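Cytochrome c, mono-and diheme variant (Methylophaga aminisulfidivorans MP, PDB 7C90) carries electrons through a covalently bound heme c as the cytochrome cL of the methanol oxidation system of a marine methylotrophic bacterium. Local coordinates at the heme c site and the interface of chains A and B. Coordinates in Å, arbitrary orientation; residue numbers count along the deposited sequence, not the author numbering. Chains: chain A/B/C, Cytochrome c, mono-and diheme variant.

Contact 1: the heme c site. Residues chain A 87-88, 91-92, 100-102, 104, 109-111, 114, 120, 123-124, 128-129, 131-132, 135, 139, 147; chain B 100; chain C 90. With HEC (heme c), chain D.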
loop_
_atom_site.group_PDB
_atom_site.type_symbol
_atom_site.label_atom_id
_atom_site.label_comp_id
_atom_site.label_asym_id
_atom_site.label_seq_id
_atom_site.Cartn_x
_atom_site.Cartn_y
_atom_site.Cartn_z
ATOM N N ALA A 87 -10.967 -8.664 -8.135
ATOM C CA ALA A 87 -10.252 -7.537 -8.778
ATOM C C ALA A 87 -9.860 -6.473 -7.775
ATOM O O ALA A 87 -8.913 -5.727 -8.097
ATOM C CB ALA A 87 -11.059 -6.947 -9.916
ATOM N N CYS A 88 -10.556 -6.368 -6.642
ATOM C CA CYS A 88 -10.546 -5.155 -5.790
ATOM C C CYS A 88 -10.264 -5.499 -4.328
ATOM O O CYS A 88 -9.750 -4.611 -3.636
ATOM C CB CYS A 88 -11.868 -4.375 -5.883
ATOM S SG CYS A 88 -12.530 -4.278 -7.511
ATOM N N CYS A 91 -6.947 -4.885 -2.127
ATOM C CA CYS A 91 -6.553 -3.523 -1.731
ATOM C C CYS A 91 -7.681 -2.791 -0.995
ATOM O O CYS A 91 -7.344 -1.865 -0.276
ATOM C CB CYS A 91 -6.139 -2.713 -2.955
ATOM S SG CYS A 91 -4.715 -3.426 -3.795
ATOM N N HIS A 92 -8.956 -3.079 -1.274
ATOM C CA HIS A 92 -10.084 -2.281 -0.713
ATOM C C HIS A 92 -10.830 -3.036 0.416
ATOM O O HIS A 92 -11.716 -2.438 1.039
ATOM C CB HIS A 92 -10.992 -1.834 -1.865
ATOM C CG HIS A 92 -10.390 -0.760 -2.718
ATOM N ND1 HIS A 92 -10.369 0.542 -2.311
ATOM C CD2 HIS A 92 -9.833 -0.791 -3.960
ATOM C CE1 HIS A 92 -9.821 1.291 -3.260
ATOM N NE2 HIS A 92 -9.464 0.493 -4.314
ATOM N N LEU A 100 -5.423 -1.132 1.837
ATOM C CA LEU A 100 -4.333 -0.330 1.215
ATOM C C LEU A 100 -4.937 0.910 0.554
ATOM O O LEU A 100 -4.417 2.011 0.745
ATOM C CB LEU A 100 -3.596 -1.179 0.171
ATOM C CG LEU A 100 -2.448 -0.454 -0.536
ATOM C CD1 LEU A 100 -1.110 -1.015 -0.120
ATOM C CD2 LEU A 100 -2.598 -0.543 -2.039
ATOM N N GLY A 101 -5.984 0.708 -0.237
ATOM C CA GLY A 101 -6.813 1.780 -0.797
ATOM C C GLY A 101 -7.933 2.130 0.181
ATOM O O GLY A 101 -8.150 1.452 1.188
ATOM N N PRO A 102 -8.656 3.228 -0.075
ATOM C CA PRO A 102 -9.750 3.627 0.806
ATOM C C PRO A 102 -10.985 2.711 0.878
ATOM O O PRO A 102 -11.207 1.790 0.103
ATOM C CB PRO A 102 -10.117 5.020 0.282
ATOM C CG PRO A 102 -9.588 5.068 -1.147
ATOM C CD PRO A 102 -8.356 4.197 -1.136
ATOM N N LEU A 104 -14.733 2.129 0.163
ATOM C CA LEU A 104 -15.588 2.505 -0.998
ATOM C C LEU A 104 -17.069 2.575 -0.608
ATOM O O LEU A 104 -17.845 2.922 -1.481
ATOM C CB LEU A 104 -15.375 1.477 -2.102
ATOM C CG LEU A 104 -13.929 1.361 -2.572
ATOM C CD1 LEU A 104 -13.829 0.368 -3.727
ATOM C CD2 LEU A 104 -13.403 2.723 -2.979
ATOM N N TYR A 109 -14.736 10.702 0.317
ATOM C CA TYR A 109 -14.146 10.500 -1.036
ATOM C C TYR A 109 -12.765 11.176 -1.104
ATOM O O TYR A 109 -12.585 12.327 -0.666
ATOM C CB TYR A 109 -15.095 11.032 -2.125
ATOM C CG TYR A 109 -16.401 10.284 -2.224
ATOM C CD1 TYR A 109 -16.492 9.117 -2.967
ATOM C CD2 TYR A 109 -17.531 10.689 -1.508
ATOM C CE1 TYR A 109 -17.665 8.385 -3.034
ATOM C CE2 TYR A 109 -18.716 9.963 -1.554
ATOM C CZ TYR A 109 -18.790 8.817 -2.339
ATOM O OH TYR A 109 -19.933 8.060 -2.399
ATOM N N THR A 110 -11.808 10.489 -1.707
ATOM C CA THR A 110 -10.558 11.109 -2.173
ATOM C C THR A 110 -10.875 12.066 -3.332
ATOM O O THR A 110 -10.351 13.203 -3.342
ATOM C CB THR A 110 -9.551 10.018 -2.526
ATOM O OG1 THR A 110 -9.588 9.102 -1.432
ATOM C CG2 THR A 110 -8.180 10.581 -2.808
ATOM N N TYR A 111 -11.686 11.613 -4.287
ATOM C CA TYR A 111 -12.125 12.375 -5.472
ATOM C C TYR A 111 -13.640 12.504 -5.421
ATOM O O TYR A 111 -14.359 11.514 -5.482
ATOM C CB TYR A 111 -11.593 11.692 -6.729
ATOM C CG TYR A 111 -10.117 11.370 -6.701
ATOM C CD1 TYR A 111 -9.174 12.346 -6.979
ATOM C CD2 TYR A 111 -9.660 10.104 -6.400
ATOM C CE1 TYR A 111 -7.816 12.069 -6.951
ATOM C CE2 TYR A 111 -8.305 9.804 -6.393
ATOM C CZ TYR A 111 -7.380 10.787 -6.687
ATOM O OH TYR A 111 -6.043 10.513 -6.639
ATOM N N ASN A 114 -16.443 10.687 -7.522
ATOM C CA ASN A 114 -16.697 9.241 -7.312
ATOM C C ASN A 114 -18.042 9.045 -6.588
ATOM O O ASN A 114 -18.512 7.892 -6.539
ATOM C CB ASN A 114 -15.504 8.518 -6.671
ATOM C CG ASN A 114 -14.326 8.436 -7.626
ATOM O OD1 ASN A 114 -14.520 8.297 -8.843
ATOM N ND2 ASN A 114 -13.108 8.541 -7.097
ATOM N N LEU A 120 -17.105 7.431 -10.960
ATOM C CA LEU A 120 -16.691 6.109 -10.431
ATOM C C LEU A 120 -16.175 5.254 -11.580
ATOM O O LEU A 120 -15.120 4.620 -11.400
ATOM C CB LEU A 120 -17.874 5.426 -9.743
ATOM C CG LEU A 120 -17.574 4.089 -9.068
ATOM C CD1 LEU A 120 -16.411 4.187 -8.105
ATOM C CD2 LEU A 120 -18.824 3.583 -8.362
ATOM N N THR A 123 -12.743 6.426 -12.639
ATOM C CA THR A 123 -11.670 6.118 -11.672
ATOM C C THR A 123 -11.280 4.649 -11.902
ATOM O O THR A 123 -10.085 4.328 -11.944
ATOM C CB THR A 123 -12.100 6.462 -10.244
ATOM O OG1 THR A 123 -12.298 7.866 -10.116
ATOM C CG2 THR A 123 -11.102 5.982 -9.213
ATOM N N ILE A 124 -12.248 3.770 -12.062
ATOM C CA ILE A 124 -11.970 2.320 -12.242
ATOM C C ILE A 124 -11.340 2.115 -13.618
ATOM O O ILE A 124 -10.266 1.435 -13.705
ATOM C CB ILE A 124 -13.234 1.468 -12.046
ATOM C CG1 ILE A 124 -13.779 1.647 -10.625
ATOM C CG2 ILE A 124 -12.931 0.011 -12.350
ATOM C CD1 ILE A 124 -15.200 1.113 -10.424
ATOM N N ALA A 128 -6.210 5.786 -10.958
ATOM C CA ALA A 128 -5.920 7.015 -10.190
ATOM C C ALA A 128 -4.418 7.009 -9.919
ATOM O O ALA A 128 -3.694 6.665 -10.867
ATOM C CB ALA A 128 -6.796 7.064 -8.950
ATOM N N ARG A 129 -3.967 7.383 -8.718
ATOM C CA ARG A 129 -2.526 7.496 -8.373
ATOM C C ARG A 129 -2.012 6.135 -7.912
ATOM O O ARG A 129 -2.832 5.280 -7.528
ATOM C CB ARG A 129 -2.288 8.464 -7.205
ATOM C CG ARG A 129 -2.443 9.932 -7.568
ATOM C CD ARG A 129 -2.063 10.838 -6.411
ATOM N NE ARG A 129 -3.065 11.885 -6.384
ATOM C CZ ARG A 129 -3.107 12.899 -7.231
ATOM N NH1 ARG A 129 -2.166 13.038 -8.147
ATOM N NH2 ARG A 129 -4.074 13.789 -7.132
ATOM N N MET A 131 -0.876 2.747 -6.586
ATOM C CA MET A 131 -1.327 1.355 -6.815
ATOM C C MET A 131 -2.735 1.271 -7.411
ATOM O O MET A 131 -3.192 0.181 -7.596
ATOM C CB MET A 131 -1.323 0.604 -5.487
ATOM C CG MET A 131 -0.151 0.939 -4.631
ATOM S SD MET A 131 1.193 -0.100 -5.124
ATOM C CE MET A 131 0.457 -1.699 -4.825
ATOM N N MET A 132 -3.420 2.379 -7.636
ATOM C CA MET A 132 -4.774 2.272 -8.223
ATOM C C MET A 132 -4.604 2.350 -9.737
ATOM O O MET A 132 -4.698 3.413 -10.290
ATOM C CB MET A 132 -5.699 3.366 -7.691
ATOM C CG MET A 132 -7.154 3.228 -8.071
ATOM S SD MET A 132 -7.911 1.624 -7.943
ATOM C CE MET A 132 -9.201 1.851 -9.146
ATOM N N GLN A 135 -8.111 -0.280 -14.990
ATOM C CA GLN A 135 -8.588 -1.674 -15.127
ATOM C C GLN A 135 -9.092 -1.940 -16.543
ATOM O O GLN A 135 -9.640 -2.988 -16.746
ATOM C CB GLN A 135 -9.697 -1.942 -14.127
ATOM C CG GLN A 135 -9.273 -1.676 -12.706
ATOM C CD GLN A 135 -8.477 -2.829 -12.153
ATOM O OE1 GLN A 135 -8.488 -3.924 -12.676
ATOM N NE2 GLN A 135 -7.789 -2.579 -11.068
ATOM N N LEU A 139 -10.667 -5.865 -17.078
ATOM C CA LEU A 139 -12.138 -5.996 -16.935
ATOM C C LEU A 139 -12.824 -5.395 -18.156
ATOM O O LEU A 139 -12.349 -4.363 -18.621
ATOM C CB LEU A 139 -12.592 -5.232 -15.695
ATOM C CG LEU A 139 -11.987 -5.662 -14.367
ATOM C CD1 LEU A 139 -12.484 -4.775 -13.264
ATOM C CD2 LEU A 139 -12.296 -7.114 -14.063
ATOM N N ILE A 147 -19.436 -4.381 -10.988
ATOM C CA ILE A 147 -18.664 -4.077 -9.748
ATOM C C ILE A 147 -19.221 -2.798 -9.158
ATOM O O ILE A 147 -19.330 -2.698 -7.935
ATOM C CB ILE A 147 -17.151 -3.986 -10.044
ATOM C CG1 ILE A 147 -16.584 -5.356 -10.440
ATOM C CG2 ILE A 147 -16.415 -3.376 -8.859
ATOM C CD1 ILE A 147 -15.119 -5.332 -10.848
ATOM N N LEU B 100 -0.162 7.334 -2.390
ATOM C CA LEU B 100 -1.125 6.384 -1.791
ATOM C C LEU B 100 -2.201 7.159 -1.022
ATOM O O LEU B 100 -3.360 6.750 -1.057
ATOM C CB LEU B 100 -0.370 5.429 -0.872
ATOM C CG LEU B 100 -1.259 4.503 -0.055
ATOM C CD1 LEU B 100 -1.627 3.283 -0.882
ATOM C CD2 LEU B 100 -0.557 4.092 1.216
ATOM N N GLY C 90 -1.749 -5.785 -9.795
ATOM C CA GLY C 90 -1.781 -4.561 -8.970
ATOM C C GLY C 90 -0.673 -4.554 -7.933
ATOM O O GLY C 90 -0.077 -3.474 -7.691
HETATM FE FE HEC D . -8.714 1.149 -5.989
HETATM C CHA HEC D . -8.555 4.472 -5.099
HETATM C CHB HEC D . -11.976 1.481 -6.726
HETATM C CHC HEC D . -8.671 -2.006 -7.341
HETATM C CHD HEC D . -5.647 0.632 -4.596
HETATM N NA HEC D . -10.001 2.741 -5.958
HETATM C C1A HEC D . -9.820 3.981 -5.550
HETATM C C2A HEC D . -10.996 4.868 -5.665
HETATM C C3A HEC D . -12.013 3.978 -6.196
HETATM C C4A HEC D . -11.302 2.681 -6.262
HETATM C CMA HEC D . -13.454 4.200 -6.499
HETATM C CAA HEC D . -11.113 6.314 -5.357
HETATM C CBA HEC D . -11.931 6.338 -4.077
HETATM C CGA HEC D . -12.267 7.731 -3.658
HETATM O O1A HEC D . -12.273 8.637 -4.512
HETATM O O2A HEC D . -12.448 7.918 -2.427
HETATM N NB HEC D . -10.110 -0.045 -6.883
HETATM C C1B HEC D . -11.381 0.210 -7.039
HETATM C C2B HEC D . -12.173 -0.883 -7.640
HETATM C C3B HEC D . -11.165 -1.916 -7.856
HETATM C C4B HEC D . -9.947 -1.292 -7.361
HETATM C CMB HEC D . -13.646 -0.892 -7.936
HETATM C CAB HEC D . -11.374 -3.303 -8.470
HETATM C CBB HEC D . -11.683 -3.215 -9.924
HETATM N NC HEC D . -7.396 -0.404 -5.960
HETATM C C1C HEC D . -7.530 -1.572 -6.602
HETATM C C2C HEC D . -6.416 -2.521 -6.431
HETATM C C3C HEC D . -5.510 -1.714 -5.605
HETATM C C4C HEC D . -6.198 -0.454 -5.369
HETATM C CMC HEC D . -6.343 -3.892 -7.009
HETATM C CAC HEC D . -4.216 -2.260 -5.056
HETATM C CBC HEC D . -3.290 -2.812 -6.104
HETATM N ND HEC D . -7.360 2.349 -4.989
HETATM C C1D HEC D . -6.193 1.984 -4.491
HETATM C C2D HEC D . -5.419 3.053 -3.892
HETATM C C3D HEC D . -6.266 4.213 -4.039
HETATM C C4D HEC D . -7.412 3.645 -4.753
HETATM C CMD HEC D . -4.063 2.941 -3.306
HETATM C CAD HEC D . -5.991 5.619 -3.698
HETATM C CBD HEC D . -5.512 6.219 -5.029
HETATM C CGD HEC D . -5.612 7.728 -5.168
HETATM O O1D HEC D . -5.781 8.424 -4.152
HETATM O O2D HEC D . -5.481 8.274 -6.297
HETATM O O HOH W 1 -4.553 10.805 -4.137
HETATM O O HOH W 2 -11.563 8.169 0.602
HETATM O O HOH W 3 -5.552 8.445 -1.720
#

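Contact 2: the interface of chains A and B. Residues chain A 108-110, 112; chain B 102, 108, 110.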
loop_
_atom_site.group_PDB
_atom_site.type_symbol
_atom_site.label_atom_id
_atom_site.label_comp_id
_atom_site.label_asym_id
_atom_site.label_seq_id
_atom_site.Cartn_x
_atom_site.Cartn_y
_atom_site.Cartn_z
ATOM N N TYR A 108 -17.232 9.497 2.523
ATOM C CA TYR A 108 -15.931 10.193 2.370
ATOM C C TYR A 108 -15.277 9.754 1.060
ATOM O O TYR A 108 -15.302 8.563 0.736
ATOM C CB TYR A 108 -15.044 9.910 3.580
ATOM C CG TYR A 108 -15.638 10.370 4.887
ATOM C CD1 TYR A 108 -15.665 11.712 5.222
ATOM C CD2 TYR A 108 -16.184 9.460 5.768
ATOM C CE1 TYR A 108 -16.189 12.134 6.429
ATOM C CE2 TYR A 108 -16.733 9.866 6.975
ATOM C CZ TYR A 108 -16.714 11.205 7.310
ATOM O OH TYR A 108 -17.223 11.599 8.509
ATOM N N TYR A 109 -14.736 10.702 0.317
ATOM C CA TYR A 109 -14.146 10.500 -1.036
ATOM C C TYR A 109 -12.765 11.176 -1.104
ATOM O O TYR A 109 -12.585 12.327 -0.666
ATOM C CB TYR A 109 -15.095 11.032 -2.125
ATOM C CG TYR A 109 -16.401 10.284 -2.224
ATOM C CD1 TYR A 109 -16.492 9.117 -2.967
ATOM C CD2 TYR A 109 -17.531 10.689 -1.508
ATOM C CE1 TYR A 109 -17.665 8.385 -3.034
ATOM C CE2 TYR A 109 -18.716 9.963 -1.554
ATOM C CZ TYR A 109 -18.790 8.817 -2.339
ATOM O OH TYR A 109 -19.933 8.060 -2.399
ATOM N N THR A 110 -11.808 10.489 -1.707
ATOM C CA THR A 110 -10.558 11.109 -2.173
ATOM C C THR A 110 -10.875 12.066 -3.332
ATOM O O THR A 110 -10.351 13.203 -3.342
ATOM C CB THR A 110 -9.551 10.018 -2.526
ATOM O OG1 THR A 110 -9.588 9.102 -1.432
ATOM C CG2 THR A 110 -8.180 10.581 -2.808
ATOM N N PRO A 112 -14.184 13.732 -5.257
ATOM C CA PRO A 112 -15.633 13.925 -5.112
ATOM C C PRO A 112 -16.519 13.411 -6.269
ATOM O O PRO A 112 -17.668 12.963 -6.029
ATOM C CB PRO A 112 -15.775 15.460 -4.941
ATOM C CG PRO A 112 -14.483 16.058 -5.475
ATOM C CD PRO A 112 -13.429 14.994 -5.220
ATOM N N PRO B 102 -4.118 11.098 -0.170
ATOM C CA PRO B 102 -4.486 12.283 -0.942
ATOM C C PRO B 102 -3.445 13.410 -1.067
ATOM O O PRO B 102 -2.623 13.620 -0.192
ATOM C CB PRO B 102 -5.725 12.830 -0.215
ATOM C CG PRO B 102 -5.712 12.159 1.146
ATOM C CD PRO B 102 -5.063 10.807 0.925
ATOM N N TYR B 108 -9.650 20.706 -2.257
ATOM C CA TYR B 108 -10.622 19.652 -1.896
ATOM C C TYR B 108 -10.035 18.873 -0.716
ATOM O O TYR B 108 -8.811 18.574 -0.748
ATOM C CB TYR B 108 -10.958 18.730 -3.065
ATOM C CG TYR B 108 -11.892 17.644 -2.615
ATOM C CD1 TYR B 108 -13.244 17.892 -2.416
ATOM C CD2 TYR B 108 -11.412 16.400 -2.265
ATOM C CE1 TYR B 108 -14.094 16.923 -1.903
ATOM C CE2 TYR B 108 -12.244 15.421 -1.756
ATOM C CZ TYR B 108 -13.595 15.673 -1.586
ATOM O OH TYR B 108 -14.425 14.673 -1.152
ATOM N N THR B 110 -10.857 15.359 1.895
ATOM C CA THR B 110 -11.689 14.199 2.233
ATOM C C THR B 110 -12.479 14.560 3.489
ATOM O O THR B 110 -13.639 14.199 3.562
ATOM C CB THR B 110 -10.855 12.926 2.421
ATOM O OG1 THR B 110 -10.167 12.659 1.200
ATOM C CG2 THR B 110 -11.712 11.745 2.818
HETATM O O HOH W 4 -8.805 14.253 -0.797
HETATM O O HOH W 5 -15.248 13.359 1.421
HETATM O O HOH W 6 -8.829 10.386 1.434
#

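Contact 3: the interface of chains A and B. Residues chain A 40, 129-130; chain B 97-100, 103, 181-182.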
loop_
_atom_site.group_PDB
_atom_site.type_symbol
_atom_site.label_atom_id
_atom_site.label_comp_id
_atom_site.label_asym_id
_atom_site.label_seq_id
_atom_site.Cartn_x
_atom_site.Cartn_y
_atom_site.Cartn_z
ATOM N N VAL A 40 -7.075 11.591 -12.326
ATOM C CA VAL A 40 -5.812 12.248 -11.872
ATOM C C VAL A 40 -5.326 13.241 -12.945
ATOM O O VAL A 40 -5.041 14.400 -12.591
ATOM C CB VAL A 40 -4.741 11.192 -11.536
ATOM C CG1 VAL A 40 -3.374 11.818 -11.303
ATOM C CG2 VAL A 40 -5.162 10.341 -10.353
ATOM N N ARG A 129 -3.967 7.383 -8.718
ATOM C CA ARG A 129 -2.526 7.496 -8.373
ATOM C C ARG A 129 -2.012 6.135 -7.912
ATOM O O ARG A 129 -2.832 5.280 -7.528
ATOM C CB ARG A 129 -2.288 8.464 -7.205
ATOM C CG ARG A 129 -2.443 9.932 -7.568
ATOM C CD ARG A 129 -2.063 10.838 -6.411
ATOM N NE ARG A 129 -3.065 11.885 -6.384
ATOM C CZ ARG A 129 -3.107 12.899 -7.231
ATOM N NH1 ARG A 129 -2.166 13.038 -8.147
ATOM N NH2 ARG A 129 -4.074 13.789 -7.132
ATOM N N SER A 130 -0.694 5.989 -7.894
ATOM C CA SER A 130 0.031 4.949 -7.123
ATOM C C SER A 130 -0.496 3.573 -7.549
ATOM O O SER A 130 -0.634 3.359 -8.752
ATOM C CB SER A 130 -0.114 5.234 -5.635
ATOM O OG SER A 130 0.814 4.481 -4.861
ATOM N N GLU B 97 1.371 16.226 -3.442
ATOM C CA GLU B 97 0.511 16.104 -4.650
ATOM C C GLU B 97 -0.319 14.816 -4.561
ATOM O O GLU B 97 -1.150 14.563 -5.450
ATOM C CB GLU B 97 1.408 16.161 -5.893
ATOM C CG GLU B 97 2.164 14.868 -6.187
ATOM C CD GLU B 97 3.503 14.627 -5.491
ATOM O OE1 GLU B 97 3.843 15.381 -4.548
ATOM O OE2 GLU B 97 4.209 13.642 -5.877
ATOM N N GLY B 98 -0.108 14.006 -3.526
ATOM C CA GLY B 98 -0.771 12.694 -3.421
ATOM C C GLY B 98 0.092 11.582 -3.987
ATOM O O GLY B 98 0.880 11.832 -4.915
ATOM N N LYS B 99 -0.052 10.391 -3.425
ATOM C CA LYS B 99 0.518 9.129 -3.962
ATOM C C LYS B 99 -0.413 7.984 -3.523
ATOM O O LYS B 99 -1.411 7.781 -4.188
ATOM C CB LYS B 99 1.973 8.983 -3.513
ATOM C CG LYS B 99 2.759 7.960 -4.308
ATOM C CD LYS B 99 3.979 7.452 -3.598
ATOM C CE LYS B 99 5.266 8.030 -4.131
ATOM N NZ LYS B 99 6.432 7.216 -3.708
ATOM N N LEU B 100 -0.162 7.334 -2.390
ATOM C CA LEU B 100 -1.125 6.384 -1.791
ATOM C C LEU B 100 -2.201 7.159 -1.022
ATOM O O LEU B 100 -3.360 6.750 -1.057
ATOM C CB LEU B 100 -0.370 5.429 -0.872
ATOM C CG LEU B 100 -1.259 4.503 -0.055
ATOM C CD1 LEU B 100 -1.627 3.283 -0.882
ATOM C CD2 LEU B 100 -0.557 4.092 1.216
ATOM N N ALA B 103 -3.589 14.179 -2.149
ATOM C CA ALA B 103 -3.009 15.523 -2.317
ATOM C C ALA B 103 -3.388 16.351 -1.085
ATOM O O ALA B 103 -4.528 16.228 -0.609
ATOM C CB ALA B 103 -3.528 16.128 -3.592
ATOM N N ASP B 181 3.630 16.625 -10.619
ATOM C CA ASP B 181 3.305 15.238 -10.189
ATOM C C ASP B 181 1.819 15.163 -9.803
ATOM O O ASP B 181 1.287 14.055 -9.862
ATOM C CB ASP B 181 4.215 14.761 -9.055
ATOM C CG ASP B 181 5.701 15.077 -9.221
ATOM O OD1 ASP B 181 6.074 16.267 -9.036
ATOM O OD2 ASP B 181 6.483 14.134 -9.492
ATOM N N PHE B 182 1.165 16.290 -9.466
ATOM C CA PHE B 182 -0.291 16.346 -9.160
ATOM C C PHE B 182 -1.105 15.885 -10.382
ATOM O O PHE B 182 -2.156 15.227 -10.177
ATOM C CB PHE B 182 -0.715 17.758 -8.743
ATOM C CG PHE B 182 -2.161 17.892 -8.327
ATOM C CD1 PHE B 182 -2.697 17.097 -7.320
ATOM C CD2 PHE B 182 -2.984 18.825 -8.937
ATOM C CE1 PHE B 182 -4.018 17.241 -6.926
ATOM C CE2 PHE B 182 -4.307 18.959 -8.542
ATOM C CZ PHE B 182 -4.820 18.171 -7.535
HETATM O O HOH W 7 -4.811 15.469 -9.985
HETATM O O HOH W 8 -0.092 11.777 -8.861
#

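Contact 1: the heme c site
A CXXCH motif, residues 88-92, holds heme c by two thioethers and supplies its proximal histidine. A:Cys88 SG bonds to HEC CAB and A:Cys91 SG to HEC CAC, and CB of A:Cys91 lies over the face of the pyrrole of HEC NC, which carries CAC. The iron is near octahedral: A:His92 NE2 binds HEC FE at 1.9 Å, and A:Met132 SD binds HEC FE at 2.2 Å, the two axial bonds standing at 173°. With CG anti to its backbone N (chi1 -172°), A:Met132 brings its sulfur onto the iron from the face opposite the histidine. A:His92 ND1 gives a straight, in-plane bond of 2.8 Å to a lone pair of A:Pro102 O, which fixes the ring's rotation and would probably make the histidine a stronger donor to iron. A:Leu104 CD1 sits over one face of the imidazole, toward its rim. One propionate is gripped by backbone and amide: A:Thr110 N reaches HEC O2A at 2.7 Å, while HEC O1A accepts from A:Tyr111 N and, at 2.7 Å, from A:Asn114 ND2. That amide is steadied by A:Thr123 OG1, which donates to A:Asn114 OD1 at 2.6 Å. A:Arg129 N donates to HEC O2D of the other propionate at 3.0 Å. B:Leu100 CD1, from the neighbouring copy, packs on the methyl HEC CMD, possibly through crystal packing. The heme lies between helix 89-92 on the histidine side and the methionine-bearing loop after helix 117-126.

Contact 2: the interface of chains A and B
B:Tyr108 and B:Thr110 of one cytochrome c copy converge on one backbone carbonyl of its neighbour, in a mostly loop-to-loop patch that may belong to crystal packing. A:Tyr109 O accepts from both: the phenol B:Tyr108 OH at 3.0 Å and the hydroxyl B:Thr110 OG1 at 3.1 Å from that oxygen. Each donor stands above the carbonyl plane, by 35° and 43°, and so misses the lone-pair directions. The same carbonyl oxygen lies at the edge of the B:Tyr108 ring, in its plane, while A:Pro112 covers one face, its CD 3.6 Å from the ring centroid and over the middle. The two side chains reach toward each other tip to tip; with the proline over the face and the carbonyl at the edge, the ring is held on two sides. Beside it, B:Thr110 CG2 rests 3.9 Å from A:Tyr108 CB. Waters bridge the two chains. Water 5 lies 2.9 Å from A:Tyr109 N and also meets B:Tyr108 OH and B:Thr110 O. B:Thr110 OG1 meets water 6 at 2.6 Å and water 4 as well, and these lead on to A:Thr110 OG1 and A:Thr110 O respectively. Behind these contacts, B:Tyr108 extends with CG anti to its backbone N (chi1 177°), which carries the phenol across to chain A. On chain A, the proline opens 3-10 helix 112-115, which follows closely on the loop bearing the acceptor.

Contact 3: the interface of chains A and B
Two copies of cytochrome cL meet here, in a contact that may be crystal packing. The hydrogen bonding is carried by the guanidinium of A:Arg129, laid across the loop and C-terminal turn of chain B. Its NH1 donates to B:Phe182 O at 3.0 Å, nearly straight at 174° and in the guanidinium plane, though above the plane of the carbonyl. Water 8, also in plane, joins A:Arg129 NH1 to B:Asp181 O. Water 7 ties B:Phe182 O, at 2.7 Å, to A:Val40 O and lies over the centre of the phenyl face. Among the flat groups, B:Glu97 O sits over the centre of one guanidinium face, 3.1 Å from A:Arg129 CZ, and its partial charge would favour the cation. The NH2 end passes alongside the CD1-CE1 edge of B:Phe182, the planes 18° apart. For apolar contacts, A:Arg129 CD packs on B:Gly98 CA at 3.7 Å, the bend at chi3 (-138°) turning the head toward the phenylalanine. An alanine here removes the guanidinium, with its bond to B:Phe182 O and the flat group under B:Glu97 O, and would probably loosen this patch. In the fold, a loop after helix 117-126 of chain A meets the 97-100 loop and 3-10 helix 180-182 of chain B.

Contacts 2 and 3 lie beside the propionate end of contact 1: the C-alpha centres of contact 1 lie about 12 Å from contact 2 and 13 Å from contact 3, and contacts 2 and 3 are about 12 Å apart. Contact 1 shares A:Tyr109 and A:Thr110 with contact 2, and A:Arg129 and B:Leu100 with contact 3. The loops that hold the propionates thus also face chain B, and A:Arg129 uses its backbone for the heme and its side chain for the neighbour. The interface is not an exact two-fold, and it may reflect crystal packing rather than a biological assembly.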